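Local coordinates for protein tryptophan halogenase (Shewanella frigidimarina, PDB 2PYX) that is probably a flavin-dependent halogenase that would use FAD to halogenate tryptophan or a similar substrate, at residues S108-P116 / P461-M472. Numbering follows the deposited sequence.
Sequences SYLHPFSLP and PAASFQYVLYGM
Y109 lays its ring against the last turn of helix 462-471. Its CG lies between the backbone N and the carbonyl carbon (chi1 80°), which brings one ring face against the backbone of G471 and M472. Glycine leaves room here, and Y109 CG sits 3.7 Å from G471 CA. Selenomethionine M472 crosses the ring obliquely, its CG 3.3 Å from Y109 CE2 and its selenium in an oblique Met-aromatic contact. The phenol oxygen touches both methyls of V468.

L110 contributes its carbonyl. One water donates to both L110 O and Y467 O, joining strand to helix.

H111 carries its ring over S464, with S464 O over one face and CG anti to the backbone N (chi1 173°). H111 NE2 shares a bent hydrogen bond with S464 OG at 3.0 Å, while ND1 bonds to E361. The imidazole is thus gripped from both nitrogens, which should fix its rotation. Its CD2 also touches CD2 of Y467, the two rings meeting obliquely.

P112 puts CD and CG over one face of the Y467 ring. P112 CD sits 3.3 Å from the centroid of the Y467 ring, almost on the ring normal, in a CH-pi contact. S114 O accepts a hydrogen bond from Y467 OH at 2.8 Å, near the ring plane, with the donor tilted 29° from the carbonyl plane. The ring is therefore held at its face and at its hydroxyl end.

L115 reaches P461 and A463 with CD2. P116 CD closes on A463 CB at 3.5 Å.

The strand, paired with strand 87-95, runs antiparallel to the helix, and helices 383-413 and 137-141 pack nearby. This is strand-on-helix packing in a flavin-dependent halogenase fold. It borders the probable substrate site: E361 is predicted to bind tryptophan, and S464 probably helps position H111 as a second-shell residue.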
ATOM      1  N   SER A 108      13.622  -7.424  15.843  1.00 12.42           N
ATOM      2  CA  SER A 108      13.206  -6.405  14.903  1.00 12.46           C
ATOM      3  C   SER A 108      13.940  -6.612  13.600  1.00 12.23           C
ATOM      4  O   SER A 108      15.134  -6.959  13.561  1.00 13.95           O
ATOM      5  CB  SER A 108      13.575  -5.068  15.496  1.00 17.13           C
ATOM      6  OG  SER A 108      13.226  -4.005  14.665  1.00 19.07           O
ATOM      7  N   TYR A 109      13.200  -6.402  12.520  1.00 11.17           N
ATOM      8  CA  TYR A 109      13.837  -6.372  11.208  1.00  9.68           C
ATOM      9  C   TYR A 109      13.126  -5.354  10.310  1.00  9.46           C
ATOM     10  O   TYR A 109      11.997  -4.947  10.578  1.00  9.90           O
ATOM     11  CB  TYR A 109      13.862  -7.763  10.575  1.00 11.29           C
ATOM     12  CG  TYR A 109      12.550  -8.157   9.938  1.00 10.68           C
ATOM     13  CD1 TYR A 109      12.264  -7.825   8.623  1.00 10.42           C
ATOM     14  CD2 TYR A 109      11.554  -8.808  10.664  1.00  9.18           C
ATOM     15  CE1 TYR A 109      11.067  -8.196   8.028  1.00  8.29           C
ATOM     16  CE2 TYR A 109      10.319  -9.156  10.082  1.00  8.98           C
ATOM     17  CZ  TYR A 109      10.077  -8.823   8.759  1.00  9.47           C
ATOM     18  OH  TYR A 109       8.858  -9.167   8.183  1.00 11.35           O
ATOM     19  N   LEU A 110      13.829  -4.945   9.254  1.00 10.91           N
ATOM     20  CA  LEU A 110      13.314  -3.972   8.300  1.00 11.56           C
ATOM     21  C   LEU A 110      12.989  -4.589   6.954  1.00 10.67           C
ATOM     22  O   LEU A 110      13.757  -5.397   6.441  1.00 11.60           O
ATOM     23  CB  LEU A 110      14.330  -2.833   8.057  1.00 10.80           C
ATOM     24  CG  LEU A 110      13.797  -1.680   7.190  1.00 13.28           C
ATOM     25  CD1 LEU A 110      12.617  -0.910   7.792  1.00 16.83           C
ATOM     26  CD2 LEU A 110      14.955  -0.741   6.822  1.00 14.58           C
ATOM     27  N   HIS A 111      11.836  -4.194   6.411  1.00  9.21           N
ATOM     28  CA  HIS A 111      11.494  -4.414   5.025  1.00  8.93           C
ATOM     29  C   HIS A 111      11.588  -3.050   4.374  1.00  6.86           C
ATOM     30  O   HIS A 111      10.656  -2.262   4.448  1.00  9.57           O
ATOM     31  CB  HIS A 111      10.102  -5.058   4.858  1.00  8.82           C
ATOM     32  CG  HIS A 111       9.638  -5.143   3.434  1.00 10.80           C
ATOM     33  ND1 HIS A 111       8.321  -5.370   3.092  1.00 13.56           N
ATOM     34  CD2 HIS A 111      10.299  -4.963   2.265  1.00 11.37           C
ATOM     35  CE1 HIS A 111       8.203  -5.368   1.777  1.00 14.90           C
ATOM     36  NE2 HIS A 111       9.385  -5.109   1.250  1.00 11.38           N
ATOM     37  N   PRO A 112      12.759  -2.752   3.761  1.00  9.09           N
ATOM     38  CA  PRO A 112      12.973  -1.418   3.196  1.00 11.40           C
ATOM     39  C   PRO A 112      12.333  -1.282   1.817  1.00  9.15           C
ATOM     40  O   PRO A 112      12.090  -2.296   1.145  1.00 12.16           O
ATOM     41  CB  PRO A 112      14.477  -1.335   3.054  1.00 13.35           C
ATOM     42  CG  PRO A 112      14.932  -2.655   2.952  1.00 15.88           C
ATOM     43  CD  PRO A 112      13.925  -3.617   3.553  1.00 10.07           C
ATOM     44  N   PHE A 113      12.069  -0.049   1.383  1.00 10.86           N
ATOM     45  CA  PHE A 113      11.653   0.209   0.011  1.00 10.18           C
ATOM     46  C   PHE A 113      12.822   0.139  -1.009  1.00 11.22           C
ATOM     47  O   PHE A 113      12.595  -0.171  -2.205  1.00 13.43           O
ATOM     48  CB  PHE A 113      10.928   1.551  -0.135  1.00 10.83           C
ATOM     49  CG  PHE A 113       9.524   1.565   0.402  1.00 12.00           C
ATOM     50  CD1 PHE A 113       8.714   0.439   0.284  1.00 13.29           C
ATOM     51  CD2 PHE A 113       8.980   2.733   0.923  1.00 11.61           C
ATOM     52  CE1 PHE A 113       7.423   0.468   0.762  1.00 12.92           C
ATOM     53  CE2 PHE A 113       7.690   2.784   1.392  1.00 11.48           C
ATOM     54  CZ  PHE A 113       6.902   1.624   1.275  1.00 11.46           C
ATOM     55  N   SER A 114      14.056   0.390  -0.566  1.00 11.14           N
ATOM     56  CA  SER A 114      15.204   0.322  -1.461  1.00 10.50           C
ATOM     57  C   SER A 114      15.436  -1.109  -1.906  1.00 11.24           C
ATOM     58  O   SER A 114      15.379  -2.042  -1.086  1.00 13.00           O
ATOM     59  CB  SER A 114      16.473   0.763  -0.757  1.00 14.61           C
ATOM     60  OG  SER A 114      16.601   2.153  -0.648  1.00 18.11           O
ATOM     61  N   LEU A 115      15.730  -1.322  -3.184  1.00 11.41           N
ATOM     62  CA  LEU A 115      16.136  -2.651  -3.649  1.00 13.54           C
ATOM     63  C   LEU A 115      17.570  -2.959  -3.239  1.00 14.68           C
ATOM     64  O   LEU A 115      18.386  -2.040  -3.050  1.00 14.66           O
ATOM     65  CB  LEU A 115      15.990  -2.788  -5.164  1.00 13.51           C
ATOM     66  CG  LEU A 115      14.572  -2.591  -5.702  1.00 14.65           C
ATOM     67  CD1 LEU A 115      14.609  -2.604  -7.210  1.00 20.29           C
ATOM     68  CD2 LEU A 115      13.650  -3.669  -5.199  1.00 17.35           C
ATOM     69  N   PRO A 116      17.903  -4.248  -3.138  1.00 13.14           N
ATOM     70  CA  PRO A 116      19.250  -4.651  -2.783  1.00 11.82           C
ATOM     71  C   PRO A 116      20.284  -4.020  -3.689  1.00 15.31           C
ATOM     72  O   PRO A 116      20.072  -3.931  -4.882  1.00 14.63           O
ATOM     73  CB  PRO A 116      19.202  -6.158  -2.973  1.00 14.77           C
ATOM     74  CG  PRO A 116      17.786  -6.510  -2.559  1.00 15.35           C
ATOM     75  CD  PRO A 116      17.003  -5.429  -3.228  1.00 13.64           C
ATOM     76  N   PRO A 461       8.282  -7.212  -5.732  1.00 21.80           N
ATOM     77  CA  PRO A 461       9.347  -7.962  -6.360  1.00 21.74           C
ATOM     78  C   PRO A 461       9.893  -8.991  -5.435  1.00 18.75           C
ATOM     79  O   PRO A 461       9.584  -8.930  -4.205  1.00 16.52           O
ATOM     80  CB  PRO A 461      10.421  -6.896  -6.614  1.00 24.19           C
ATOM     81  CG  PRO A 461      10.229  -5.938  -5.592  1.00 20.84           C
ATOM     82  CD  PRO A 461       8.751  -5.930  -5.220  1.00 23.15           C
ATOM     83  N   ALA A 462      10.709  -9.884  -5.990  1.00 18.09           N
ATOM     84  CA  ALA A 462      11.350 -10.960  -5.249  1.00 17.59           C
ATOM     85  C   ALA A 462      12.052 -10.376  -4.032  1.00 13.81           C
ATOM     86  O   ALA A 462      12.075 -11.012  -3.010  1.00 13.29           O
ATOM     87  CB  ALA A 462      12.335 -11.740  -6.108  1.00 20.61           C
ATOM     88  N   ALA A 463      12.650  -9.187  -4.144  1.00 13.39           N
ATOM     89  CA  ALA A 463      13.397  -8.623  -3.011  1.00 10.10           C
ATOM     90  C   ALA A 463      12.529  -8.508  -1.776  1.00  8.84           C
ATOM     91  O   ALA A 463      13.012  -8.685  -0.672  1.00  8.76           O
ATOM     92  CB  ALA A 463      14.007  -7.290  -3.333  1.00 11.01           C
ATOM     93  N   SER A 464      11.268  -8.185  -1.946  1.00  9.58           N
ATOM     94  CA  SER A 464      10.378  -8.061  -0.781  1.00  8.07           C
ATOM     95  C   SER A 464      10.254  -9.368  -0.044  1.00  7.31           C
ATOM     96  O   SER A 464      10.258  -9.420   1.208  1.00  8.52           O
ATOM     97  CB  SER A 464       9.001  -7.577  -1.204  1.00 11.25           C
ATOM     98  OG  SER A 464       9.077  -6.190  -1.494  1.00 16.48           O
ATOM     99  N   PHE A 465      10.180 -10.448  -0.804  1.00  9.02           N
ATOM    100  CA  PHE A 465      10.119 -11.768  -0.224  1.00  9.01           C
ATOM    101  C   PHE A 465      11.420 -12.095   0.476  1.00  8.29           C
ATOM    102  O   PHE A 465      11.424 -12.677   1.568  1.00 10.13           O
ATOM    103  CB  PHE A 465       9.759 -12.806  -1.275  1.00  9.41           C
ATOM    104  CG  PHE A 465       8.338 -12.708  -1.737  1.00 10.39           C
ATOM    105  CD1 PHE A 465       7.977 -11.788  -2.705  1.00 15.02           C
ATOM    106  CD2 PHE A 465       7.349 -13.486  -1.153  1.00 10.89           C
ATOM    107  CE1 PHE A 465       6.649 -11.679  -3.111  1.00 15.09           C
ATOM    108  CE2 PHE A 465       6.033 -13.379  -1.542  1.00 10.84           C
ATOM    109  CZ  PHE A 465       5.684 -12.472  -2.534  1.00 12.67           C
ATOM    110  N   GLN A 466      12.550 -11.729  -0.110  1.00  8.44           N
ATOM    111  CA  GLN A 466      13.837 -11.941   0.549  1.00  9.09           C
ATOM    112  C   GLN A 466      13.934 -11.169   1.857  1.00  7.80           C
ATOM    113  O   GLN A 466      14.390 -11.692   2.873  1.00  8.85           O
ATOM    114  CB  GLN A 466      14.972 -11.494  -0.381  1.00  9.66           C
ATOM    115  CG  GLN A 466      15.035 -12.296  -1.685  1.00  9.60           C
ATOM    116  CD  GLN A 466      16.016 -11.728  -2.697  1.00 12.50           C
ATOM    117  OE1 GLN A 466      16.457 -10.570  -2.580  1.00 12.48           O
ATOM    118  NE2 GLN A 466      16.399 -12.564  -3.677  1.00 13.59           N
ATOM    119  N   TYR A 467      13.506  -9.918   1.840  1.00  8.06           N
ATOM    120  CA  TYR A 467      13.634  -9.089   3.043  1.00  9.21           C
ATOM    121  C   TYR A 467      12.827  -9.673   4.199  1.00  9.36           C
ATOM    122  O   TYR A 467      13.272  -9.652   5.341  1.00 10.06           O
ATOM    123  CB  TYR A 467      13.167  -7.672   2.801  1.00 10.13           C
ATOM    124  CG  TYR A 467      14.121  -6.805   2.062  1.00 10.21           C
ATOM    125  CD1 TYR A 467      15.430  -6.598   2.535  1.00 10.16           C
ATOM    126  CD2 TYR A 467      13.717  -6.105   0.943  1.00  8.53           C
ATOM    127  CE1 TYR A 467      16.313  -5.717   1.850  1.00 11.33           C
ATOM    128  CE2 TYR A 467      14.613  -5.198   0.274  1.00  9.18           C
ATOM    129  CZ  TYR A 467      15.900  -5.039   0.735  1.00  9.34           C
ATOM    130  OH  TYR A 467      16.753  -4.145   0.078  1.00 11.23           O
ATOM    131  N   VAL A 468      11.612 -10.148   3.919  1.00  8.40           N
ATOM    132  CA  VAL A 468      10.785 -10.741   4.965  1.00  7.51           C
ATOM    133  C   VAL A 468      11.328 -12.108   5.366  1.00  8.25           C
ATOM    134  O   VAL A 468      11.518 -12.382   6.563  1.00  9.05           O
ATOM    135  CB  VAL A 468       9.293 -10.794   4.560  1.00  8.59           C
ATOM    136  CG1 VAL A 468       8.472 -11.600   5.596  1.00 10.03           C
ATOM    137  CG2 VAL A 468       8.740  -9.380   4.458  1.00  9.65           C
ATOM    138  N   LEU A 469      11.575 -12.985   4.401  1.00  7.69           N
ATOM    139  CA  LEU A 469      12.018 -14.338   4.704  1.00  8.66           C
ATOM    140  C   LEU A 469      13.266 -14.314   5.583  1.00  9.72           C
ATOM    141  O   LEU A 469      13.344 -15.005   6.595  1.00  9.69           O
ATOM    142  CB  LEU A 469      12.284 -15.099   3.403  1.00 10.09           C
ATOM    143  CG  LEU A 469      12.441 -16.605   3.453  1.00 10.89           C
ATOM    144  CD1 LEU A 469      11.158 -17.301   3.859  1.00 11.51           C
ATOM    145  CD2 LEU A 469      12.866 -17.161   2.110  1.00 10.09           C
ATOM    146  N   TYR A 470      14.266 -13.552   5.158  1.00  8.93           N
ATOM    147  CA  TYR A 470      15.544 -13.520   5.862  1.00 10.02           C
ATOM    148  C   TYR A 470      15.560 -12.519   6.998  1.00  9.85           C
ATOM    149  O   TYR A 470      16.347 -12.671   7.945  1.00 10.42           O
ATOM    150  CB  TYR A 470      16.695 -13.341   4.889  1.00  9.44           C
ATOM    151  CG  TYR A 470      16.728 -14.500   3.907  1.00  7.90           C
ATOM    152  CD1 TYR A 470      16.811 -15.837   4.333  1.00  8.36           C
ATOM    153  CD2 TYR A 470      16.538 -14.279   2.547  1.00  7.81           C
ATOM    154  CE1 TYR A 470      16.739 -16.892   3.461  1.00  8.84           C
ATOM    155  CE2 TYR A 470      16.491 -15.362   1.654  1.00  6.70           C
ATOM    156  CZ  TYR A 470      16.586 -16.649   2.089  1.00  9.14           C
ATOM    157  OH  TYR A 470      16.506 -17.706   1.216  1.00 10.74           O
ATOM    158  N   GLY A 471      14.704 -11.505   6.960  1.00  9.89           N
ATOM    159  CA  GLY A 471      14.477 -10.697   8.143  1.00 11.25           C
ATOM    160  C   GLY A 471      14.063 -11.545   9.330  1.00  9.25           C
ATOM    161  O   GLY A 471      14.465 -11.264  10.485  1.00 10.75           O
HETATM  162  N   MSE A 472      13.259 -12.554   9.065  1.00  8.39           N
HETATM  163  CA  MSE A 472      12.737 -13.438  10.085  1.00  6.79           C
HETATM  164  C   MSE A 472      13.550 -14.711  10.265  1.00  9.89           C
HETATM  165  O   MSE A 472      13.081 -15.692  10.834  1.00 10.08           O
HETATM  166  CB  MSE A 472      11.253 -13.725   9.799  1.00  8.23           C
HETATM  167  CG  MSE A 472      10.443 -12.472   9.771  1.00  8.62           C
HETATM  168 SE   MSE A 472       8.502 -12.843   9.615  0.75  8.80          SE
HETATM  169  CE  MSE A 472       8.236 -13.749  11.413  1.00  9.41           C
TER
HETATM  170  O   HOH W   1      15.115  -7.768   5.974  1.00 11.24           O